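Local structure of ribokinase (Giardia lamblia, 6WHJ) at residues R17-Y22 with G35-S40; D25-G30 with G102-E107; G42-N47 with Q144-P149. The protein probably phosphorylates D-ribose at O-5 in an ATP- and magnesium-dependent reaction, yielding D-ribose 5-phosphate for nucleotide synthesis and the pentose phosphate pathway. One frame throughout, in Å; residues are numbered along the deposited sequence.

Contacts 1 and 2, both partly buried, lie in or against the small four-stranded sheet that projects from the body of the subunit, whereas contact 3 is buried near the centre of the chain. Strands 16-22 and 99-105 are neighbours in that sheet, so contact 1 and contact 2 touch, and both reach the second subunit. Their chemistry differs: contact 1 is a ladder of backbone hydrogen bonds with aromatic packing, and contact 2 is apolar packing of a loop on a strand end. Contact 3 instead sets a carboxylate against a helix start. Strand 32-42 of contact 1 runs directly into helix 44-55 of contact 3, and one 1,2-ethanediol touches both.

Contact 1. Residues R17-Y22 with G35-S40; sequences RDLVWY and GSFASS. With EDO (1,2-ethanediol), chain F.
A beta hairpin of the lid sheet of this ribokinase fold, its second strand outermost within the chain, pairs Arg17-Tyr22 with Gly35-Ser40 in antiparallel fashion. Asp18, Val20 and Tyr22 face Ser40, Ala38 and Ser36 as hydrogen-bonded pairs, two backbone bonds to each, Ala38 N to Val20 O being 2.8 Å. Leu19 with Ser39 and Trp21 with Phe37 are the non-hydrogen-bonded pairs, and their side chains share one face. There Phe37 CG is anti to the backbone N (chi1 174°), and the ring beyond it lies with CD1 over one face of the indole, towards the rim and 3.5 Å from Trp21 CE2. The ring planes are inclined at 46°, and Phe37 CB makes an off-centre CH-pi contact 4.2 Å from the centroid of the Trp21 five-membered ring. Leu19 CB meets the Phe37 ring in its plane, 3.8 Å from CE1, an aliphatic side chain suited to a buried place beside the aromatic ring. Trp21 NE1 is hydrogen-bonded to Asn100 OD1 of the second subunit, so the indole gives its polar edge to the dimer partner.

At the far end of this face Arg17 NE donates to Ser39 OG at 2.6 Å, with a weak second bond from NH2, while NH1 forms a salt bridge with Glu76. On the other face Tyr22 turns its ring edge to the small Ala38, and Asp18 OD1 accepts a bond from O2 of 1,2-ethanediol at 3.1 Å. The chemistry is thus divided: main-chain bonds fix the register, aromatic surface serves the dimer, and the charged Arg17 and Asp18, predicted substrate residues, stand at the end near the probable sugar site.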
loop_
_atom_site.group_PDB
_atom_site.type_symbol
_atom_site.label_atom_id
_atom_site.label_comp_id
_atom_site.label_asym_id
_atom_site.label_seq_id
_atom_site.Cartn_x
_atom_site.Cartn_y
_atom_site.Cartn_z
ATOM N N ARG B 17 -11.094 1.890 -1.130
ATOM C CA ARG B 17 -10.450 2.790 -0.185
ATOM C C ARG B 17 -8.989 2.921 -0.609
ATOM O O ARG B 17 -8.244 1.932 -0.618
ATOM C CB ARG B 17 -10.575 2.262 1.244
ATOM C CG ARG B 17 -10.038 3.205 2.313
ATOM C CD ARG B 17 -10.673 4.558 2.166
ATOM N NE ARG B 17 -10.293 5.502 3.214
ATOM C CZ ARG B 17 -11.098 5.938 4.181
ATOM N NH1 ARG B 17 -12.361 5.525 4.249
ATOM N NH2 ARG B 17 -10.638 6.807 5.076
ATOM N N ASP B 18 -8.590 4.126 -0.999
ATOM C CA ASP B 18 -7.235 4.367 -1.482
ATOM C C ASP B 18 -6.290 4.520 -0.292
ATOM O O ASP B 18 -6.505 5.376 0.572
ATOM C CB ASP B 18 -7.209 5.626 -2.345
ATOM C CG ASP B 18 -7.731 5.401 -3.760
ATOM O OD1 ASP B 18 -7.904 4.241 -4.191
ATOM O OD2 ASP B 18 -8.009 6.415 -4.436
ATOM N N LEU B 19 -5.281 3.659 -0.207
ATOM C CA LEU B 19 -4.237 3.782 0.810
ATOM C C LEU B 19 -2.947 4.202 0.113
ATOM O O LEU B 19 -2.345 3.410 -0.623
ATOM C CB LEU B 19 -4.064 2.486 1.590
ATOM C CG LEU B 19 -5.359 1.885 2.134
ATOM C CD1 LEU B 19 -5.120 0.484 2.686
ATOM C CD2 LEU B 19 -5.902 2.796 3.193
ATOM N N VAL B 20 -2.511 5.432 0.377
ATOM C CA VAL B 20 -1.542 6.134 -0.456
ATOM C C VAL B 20 -0.343 6.530 0.391
ATOM O O VAL B 20 -0.506 7.108 1.470
ATOM C CB VAL B 20 -2.169 7.380 -1.113
ATOM C CG1 VAL B 20 -1.139 8.127 -1.946
ATOM C CG2 VAL B 20 -3.334 6.976 -1.989
ATOM N N TRP B 21 0.853 6.223 -0.101
ATOM C CA TRP B 21 2.100 6.661 0.514
ATOM C C TRP B 21 2.843 7.577 -0.451
ATOM O O TRP B 21 3.048 7.224 -1.618
ATOM C CB TRP B 21 2.986 5.469 0.903
ATOM C CG TRP B 21 2.480 4.671 2.079
ATOM C CD1 TRP B 21 2.870 4.792 3.381
ATOM C CD2 TRP B 21 1.490 3.641 2.050
ATOM N NE1 TRP B 21 2.189 3.895 4.164
ATOM C CE2 TRP B 21 1.334 3.176 3.374
ATOM C CE3 TRP B 21 0.717 3.064 1.035
ATOM C CZ2 TRP B 21 0.430 2.172 3.709
ATOM C CZ3 TRP B 21 -0.173 2.058 1.371
ATOM C CH2 TRP B 21 -0.308 1.624 2.695
ATOM N N TYR B 22 3.270 8.731 0.044
ATOM C CA TYR B 22 3.993 9.713 -0.751
ATOM C C TYR B 22 5.475 9.566 -0.451
ATOM O O TYR B 22 5.902 9.725 0.697
ATOM C CB TYR B 22 3.509 11.137 -0.462
ATOM C CG TYR B 22 2.092 11.359 -0.931
ATOM C CD1 TYR B 22 1.002 11.012 -0.133
ATOM C CD2 TYR B 22 1.840 11.878 -2.197
ATOM C CE1 TYR B 22 -0.296 11.194 -0.580
ATOM C CE2 TYR B 22 0.550 12.060 -2.658
ATOM C CZ TYR B 22 -0.516 11.715 -1.854
ATOM O OH TYR B 22 -1.799 11.902 -2.332
ATOM N N GLY B 35 7.950 7.198 3.878
ATOM C CA GLY B 35 7.001 7.993 3.128
ATOM C C GLY B 35 5.958 8.628 4.029
ATOM O O GLY B 35 5.992 8.495 5.255
ATOM N N SER B 36 5.026 9.338 3.396
ATOM C CA SER B 36 3.926 10.017 4.068
ATOM C C SER B 36 2.611 9.390 3.611
ATOM O O SER B 36 2.404 9.195 2.411
ATOM C CB SER B 36 3.984 11.520 3.752
ATOM O OG SER B 36 2.891 12.222 4.294
ATOM N N PHE B 37 1.717 9.098 4.554
ATOM C CA PHE B 37 0.518 8.308 4.289
ATOM C C PHE B 37 -0.753 9.153 4.299
ATOM O O PHE B 37 -0.901 10.062 5.122
ATOM C CB PHE B 37 0.383 7.184 5.312
ATOM C CG PHE B 37 -0.903 6.406 5.203
ATOM C CD1 PHE B 37 -1.090 5.493 4.187
ATOM C CD2 PHE B 37 -1.918 6.573 6.146
ATOM C CE1 PHE B 37 -2.268 4.756 4.101
ATOM C CE2 PHE B 37 -3.100 5.851 6.062
ATOM C CZ PHE B 37 -3.275 4.939 5.035
ATOM N N ALA B 38 -1.688 8.808 3.413
ATOM C CA ALA B 38 -3.010 9.416 3.380
ATOM C C ALA B 38 -4.037 8.387 2.907
ATOM O O ALA B 38 -3.760 7.568 2.025
ATOM C CB ALA B 38 -3.029 10.646 2.472
ATOM N N SER B 39 -5.221 8.435 3.507
ATOM C CA SER B 39 -6.317 7.534 3.187
ATOM C C SER B 39 -7.477 8.321 2.592
ATOM O O SER B 39 -7.849 9.379 3.111
ATOM C CB SER B 39 -6.766 6.798 4.446
ATOM O OG SER B 39 -7.956 6.093 4.204
ATOM N N SER B 40 -8.067 7.798 1.519
ATOM C CA SER B 40 -9.093 8.562 0.818
ATOM C C SER B 40 -9.993 7.633 0.005
ATOM O O SER B 40 -9.647 6.484 -0.281
ATOM C CB SER B 40 -8.466 9.642 -0.066
ATOM O OG SER B 40 -8.043 9.092 -1.290
HETATM C C1 EDO F . -8.555 3.950 -8.967
HETATM O O1 EDO F . -7.955 2.720 -9.399
HETATM C C2 EDO F . -8.381 4.116 -7.459
HETATM O O2 EDO F . -8.658 2.858 -6.829
#

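Contact 2. Residues D25-G30 with G102-E107; sequences DFPIGG and GIYVAE
Phe26, Tyr104 and Ala106 carry this contact, in which the loop between strands 16-22 and 32-42 settles on the end of strand 99-105. The Phe26 ring receives Ala106 CB over its centre: the methyl lies 4.1 Å from the ring centroid and 11° off the normal, a CH-pi contact for which a small, compact side chain is well suited. At the ring edge, Phe26 CE1 comes 3.2 Å from Tyr104 O, while Phe26 CD1 packs on Tyr104 CB at 3.7 Å. Phe26 leaves the backbone alongside the strand rather than toward it, with CG beside its own backbone N (chi1 -63°); the ring end then comes up to Tyr104 and Ala106, and the side chain crosses that of Tyr104 obliquely. Pro27 adds a rigid apolar ring, setting CG 3.7 Å from Tyr104 CE2.

The far end of Tyr104 belongs to the dimer. Its OH hydrogen-bonds to Gly102 O of the second subunit, and its ring stacks on Tyr104 of that subunit. Met112 of strand 111-116 also touches both Phe26 and Tyr104.

Between the two segments the loop is held by shape and apolar packing, without directed polar bonds. The tyrosine combines both roles, offering carbon surface to the loop and a hydroxyl to the partner subunit.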
loop_
_atom_site.group_PDB
_atom_site.type_symbol
_atom_site.label_atom_id
_atom_site.label_comp_id
_atom_site.label_asym_id
_atom_site.label_seq_id
_atom_site.Cartn_x
_atom_site.Cartn_y
_atom_site.Cartn_z
ATOM N N ASP B 25 10.989 8.725 -4.285
ATOM C CA ASP B 25 11.016 7.863 -5.454
ATOM C C ASP B 25 10.454 6.506 -5.071
ATOM O O ASP B 25 10.430 6.132 -3.896
ATOM C CB ASP B 25 12.423 7.733 -6.022
ATOM C CG ASP B 25 12.887 9.008 -6.681
ATOM O OD1 ASP B 25 12.330 9.339 -7.757
ATOM O OD2 ASP B 25 13.771 9.691 -6.109
ATOM N N PHE B 26 9.971 5.784 -6.073
ATOM C CA PHE B 26 9.491 4.439 -5.822
ATOM C C PHE B 26 10.619 3.620 -5.206
ATOM O O PHE B 26 11.780 3.752 -5.614
ATOM C CB PHE B 26 9.023 3.767 -7.110
ATOM C CG PHE B 26 7.857 4.435 -7.757
ATOM C CD1 PHE B 26 6.710 4.716 -7.035
ATOM C CD2 PHE B 26 7.902 4.770 -9.101
ATOM C CE1 PHE B 26 5.622 5.330 -7.642
ATOM C CE2 PHE B 26 6.822 5.382 -9.714
ATOM C CZ PHE B 26 5.679 5.662 -8.981
ATOM N N PRO B 27 10.330 2.796 -4.210
ATOM C CA PRO B 27 11.355 1.883 -3.708
ATOM C C PRO B 27 11.681 0.858 -4.778
ATOM O O PRO B 27 10.851 0.533 -5.628
ATOM C CB PRO B 27 10.682 1.231 -2.496
ATOM C CG PRO B 27 9.220 1.287 -2.840
ATOM C CD PRO B 27 9.022 2.576 -3.569
ATOM N N ILE B 28 12.909 0.372 -4.764
ATOM C CA ILE B 28 13.253 -0.742 -5.630
ATOM C C ILE B 28 13.058 -2.036 -4.848
ATOM O O ILE B 28 12.968 -2.043 -3.613
ATOM C CB ILE B 28 14.687 -0.616 -6.196
ATOM C CG1 ILE B 28 15.727 -0.768 -5.097
ATOM C CG2 ILE B 28 14.881 0.735 -6.874
ATOM C CD1 ILE B 28 17.137 -0.617 -5.604
ATOM N N GLY B 29 13.012 -3.155 -5.574
ATOM C CA GLY B 29 12.798 -4.453 -4.958
ATOM C C GLY B 29 13.793 -4.778 -3.864
ATOM O O GLY B 29 15.007 -4.744 -4.089
ATOM N N GLY B 30 13.295 -5.105 -2.676
ATOM C CA GLY B 30 14.148 -5.388 -1.541
ATOM C C GLY B 30 14.513 -4.181 -0.705
ATOM O O GLY B 30 15.219 -4.337 0.298
ATOM N N GLY B 102 -3.333 -0.027 -2.720
ATOM C CA GLY B 102 -2.093 0.417 -2.119
ATOM C C GLY B 102 -1.295 1.179 -3.154
ATOM O O GLY B 102 -0.871 0.615 -4.163
ATOM N N ILE B 103 -1.085 2.466 -2.894
ATOM C CA ILE B 103 -0.598 3.396 -3.902
ATOM C C ILE B 103 0.696 4.038 -3.420
ATOM O O ILE B 103 0.782 4.490 -2.273
ATOM C CB ILE B 103 -1.662 4.461 -4.232
ATOM C CG1 ILE B 103 -2.942 3.781 -4.738
ATOM C CG2 ILE B 103 -1.129 5.477 -5.239
ATOM C CD1 ILE B 103 -4.063 4.728 -5.075
ATOM N N TYR B 104 1.701 4.055 -4.295
ATOM C CA TYR B 104 2.911 4.848 -4.123
ATOM C C TYR B 104 2.894 6.012 -5.107
ATOM O O TYR B 104 2.712 5.812 -6.316
ATOM C CB TYR B 104 4.182 4.028 -4.363
ATOM C CG TYR B 104 4.420 2.845 -3.456
ATOM C CD1 TYR B 104 3.742 2.694 -2.251
ATOM C CD2 TYR B 104 5.356 1.879 -3.808
ATOM C CE1 TYR B 104 3.990 1.601 -1.428
ATOM C CE2 TYR B 104 5.606 0.797 -3.006
ATOM C CZ TYR B 104 4.928 0.660 -1.821
ATOM O OH TYR B 104 5.201 -0.439 -1.045
ATOM N N VAL B 105 3.080 7.223 -4.595
ATOM C CA VAL B 105 3.174 8.416 -5.419
ATOM C C VAL B 105 4.577 8.983 -5.255
ATOM O O VAL B 105 4.978 9.349 -4.140
ATOM C CB VAL B 105 2.101 9.447 -5.047
ATOM C CG1 VAL B 105 2.150 10.620 -5.993
ATOM C CG2 VAL B 105 0.726 8.797 -5.078
ATOM N N ALA B 106 5.341 9.003 -6.349
ATOM C CA ALA B 106 6.668 9.600 -6.341
ATOM C C ALA B 106 6.558 11.114 -6.493
ATOM O O ALA B 106 5.503 11.651 -6.845
ATOM C CB ALA B 106 7.540 9.014 -7.451
ATOM N N GLU B 107 7.662 11.814 -6.202
ATOM C CA GLU B 107 7.663 13.270 -6.339
ATOM C C GLU B 107 7.516 13.708 -7.788
ATOM O O GLU B 107 7.180 14.867 -8.042
ATOM C CB GLU B 107 8.952 13.876 -5.769
ATOM C CG GLU B 107 9.056 13.865 -4.251
ATOM C CD GLU B 107 10.432 14.282 -3.770
ATOM O OE1 GLU B 107 10.541 14.730 -2.606
ATOM O OE2 GLU B 107 11.406 14.172 -4.558
#

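Contact 3. Residues G42-N47 with Q144-P149; sequences GGKGSN and QCEISP. With EDO (1,2-ethanediol), chain F.
Gly45, in the first turn of helix 44-55, passes Gln144, in the loop after strand 140-143, with their CA atoms 6.6 Å apart, and Gly43 occupies the N-cap position of that helix. Gly42-Gly43, just before the helix, is the di-glycine characteristic of PfkB sugar kinases, and Gly43 to Asn47 with Glu146 are predicted substrate-binding residues. Gly43 has a positive phi of 88°, a conformation to which glycine is suited because a beta carbon would press on the preceding carbonyl O.

Glu146 reaches the helix start with a chain extended beyond CG (chi2 -175°). Its OE1 takes the N-H of Lys44 at 2.7 Å in a nearly straight bond, the donor lying above the carboxylate plane, and Ser14 OG also hydrogen-bonds to OE1. A carboxylate is apt here, since the helix N-terminus probably offers it a favourable field. The Lys44 chain crosses Glu146 at about a right angle; Lys44 CB lies 3.5 Å from Glu146 OE1 and Lys44 CD 3.5 Å from Glu146 OE2. Lys44 NZ makes a long, weak ion pair with Asp274, the predicted proton acceptor.

A 1,2-ethanediol, probably from the crystallisation liquor, sits beside Glu146 OE2, with a weak bond from Gly43 N to its O2. Its place among predicted substrate residues suggests that it occupies part of the sugar pocket.

Gln144 bends at chi2, and its amide comes beside Gly45, where the lack of a side chain permits close approach. Gln144 OE1 lies 3.2 Å from Gly45 CA, while Gln144 NE2 is hydrogen-bonded to Gln48 OE1.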
loop_
_atom_site.group_PDB
_atom_site.type_symbol
_atom_site.label_atom_id
_atom_site.label_comp_id
_atom_site.label_asym_id
_atom_site.label_seq_id
_atom_site.Cartn_x
_atom_site.Cartn_y
_atom_site.Cartn_z
ATOM N N GLY B 42 -11.800 6.126 -3.179
ATOM C CA GLY B 42 -11.412 5.869 -4.555
ATOM C C GLY B 42 -12.355 4.882 -5.217
ATOM O O GLY B 42 -13.538 4.795 -4.874
ATOM N N GLY B 43 -11.823 4.136 -6.172
ATOM C CA GLY B 43 -12.625 3.299 -7.029
ATOM C C GLY B 43 -13.080 4.098 -8.231
ATOM O O GLY B 43 -13.667 5.170 -8.080
ATOM N N LYS B 44 -12.809 3.604 -9.436
ATOM C CA LYS B 44 -13.209 4.355 -10.617
ATOM C C LYS B 44 -14.727 4.449 -10.715
ATOM O O LYS B 44 -15.259 5.461 -11.187
ATOM C CB LYS B 44 -12.593 3.731 -11.866
ATOM C CG LYS B 44 -11.228 4.276 -12.149
ATOM C CD LYS B 44 -10.492 3.459 -13.191
ATOM C CE LYS B 44 -9.090 3.993 -13.367
ATOM N NZ LYS B 44 -9.151 5.479 -13.328
ATOM N N GLY B 45 -15.441 3.407 -10.290
ATOM C CA GLY B 45 -16.887 3.488 -10.308
ATOM C C GLY B 45 -17.397 4.574 -9.387
ATOM O O GLY B 45 -18.176 5.438 -9.793
ATOM N N SER B 46 -16.907 4.588 -8.146
ATOM C CA SER B 46 -17.418 5.549 -7.176
ATOM C C SER B 46 -16.935 6.965 -7.464
ATOM O O SER B 46 -17.668 7.933 -7.225
ATOM C CB SER B 46 -17.027 5.124 -5.765
ATOM O OG SER B 46 -17.503 6.069 -4.823
ATOM N N ASN B 47 -15.701 7.117 -7.951
ATOM C CA ASN B 47 -15.205 8.451 -8.285
ATOM C C ASN B 47 -16.041 9.095 -9.373
ATOM O O ASN B 47 -16.350 10.289 -9.306
ATOM C CB ASN B 47 -13.749 8.383 -8.721
ATOM C CG ASN B 47 -12.810 8.208 -7.566
ATOM O OD1 ASN B 47 -13.171 8.441 -6.407
ATOM N ND2 ASN B 47 -11.594 7.777 -7.868
ATOM N N GLN B 144 -16.685 0.596 -15.867
ATOM C CA GLN B 144 -15.233 0.628 -16.014
ATOM C C GLN B 144 -14.672 -0.788 -15.992
ATOM O O GLN B 144 -15.326 -1.725 -16.459
ATOM C CB GLN B 144 -14.582 1.462 -14.916
ATOM C CG GLN B 144 -15.171 2.838 -14.733
ATOM C CD GLN B 144 -16.450 2.815 -13.939
ATOM O OE1 GLN B 144 -16.648 1.946 -13.091
ATOM N NE2 GLN B 144 -17.324 3.775 -14.198
ATOM N N CYS B 145 -13.470 -0.961 -15.442
ATOM C CA CYS B 145 -12.810 -2.263 -15.439
ATOM C C CYS B 145 -12.291 -2.633 -14.053
ATOM O O CYS B 145 -11.263 -3.305 -13.933
ATOM C CB CYS B 145 -11.660 -2.283 -16.443
ATOM S SG CYS B 145 -12.154 -2.096 -18.167
ATOM N N GLU B 146 -13.000 -2.236 -12.992
ATOM C CA GLU B 146 -12.559 -2.513 -11.630
ATOM C C GLU B 146 -13.526 -3.418 -10.870
ATOM O O GLU B 146 -13.526 -3.414 -9.635
ATOM C CB GLU B 146 -12.322 -1.210 -10.869
ATOM C CG GLU B 146 -11.078 -0.447 -11.302
ATOM C CD GLU B 146 -10.797 0.776 -10.441
ATOM O OE1 GLU B 146 -11.703 1.198 -9.687
ATOM O OE2 GLU B 146 -9.671 1.328 -10.533
ATOM N N ILE B 147 -14.379 -4.170 -11.576
ATOM C CA ILE B 147 -15.083 -5.305 -10.983
ATOM C C ILE B 147 -14.637 -6.555 -11.739
ATOM O O ILE B 147 -13.740 -6.491 -12.584
ATOM C CB ILE B 147 -16.618 -5.139 -11.002
ATOM C CG1 ILE B 147 -17.161 -5.100 -12.437
ATOM C CG2 ILE B 147 -17.039 -3.880 -10.220
ATOM C CD1 ILE B 147 -18.685 -5.192 -12.528
ATOM N N SER B 148 -15.257 -7.694 -11.458
ATOM C CA SER B 148 -14.775 -8.945 -12.026
ATOM C C SER B 148 -15.141 -9.064 -13.507
ATOM O O SER B 148 -16.201 -8.595 -13.934
ATOM C CB SER B 148 -15.355 -10.133 -11.272
ATOM O OG SER B 148 -16.474 -10.669 -11.964
ATOM N N PRO B 149 -14.269 -9.691 -14.313
ATOM C CA PRO B 149 -14.583 -9.857 -15.745
ATOM C C PRO B 149 -15.883 -10.599 -16.005
ATOM O O PRO B 149 -16.691 -10.154 -16.834
ATOM C CB PRO B 149 -13.369 -10.640 -16.274
ATOM C CG PRO B 149 -12.268 -10.303 -15.337
ATOM C CD PRO B 149 -12.913 -10.170 -13.987
HETATM C C1 EDO F . -8.555 3.950 -8.967
HETATM O O1 EDO F . -7.955 2.720 -9.399
HETATM C C2 EDO F . -8.381 4.116 -7.459
HETATM O O2 EDO F . -8.658 2.858 -6.829
#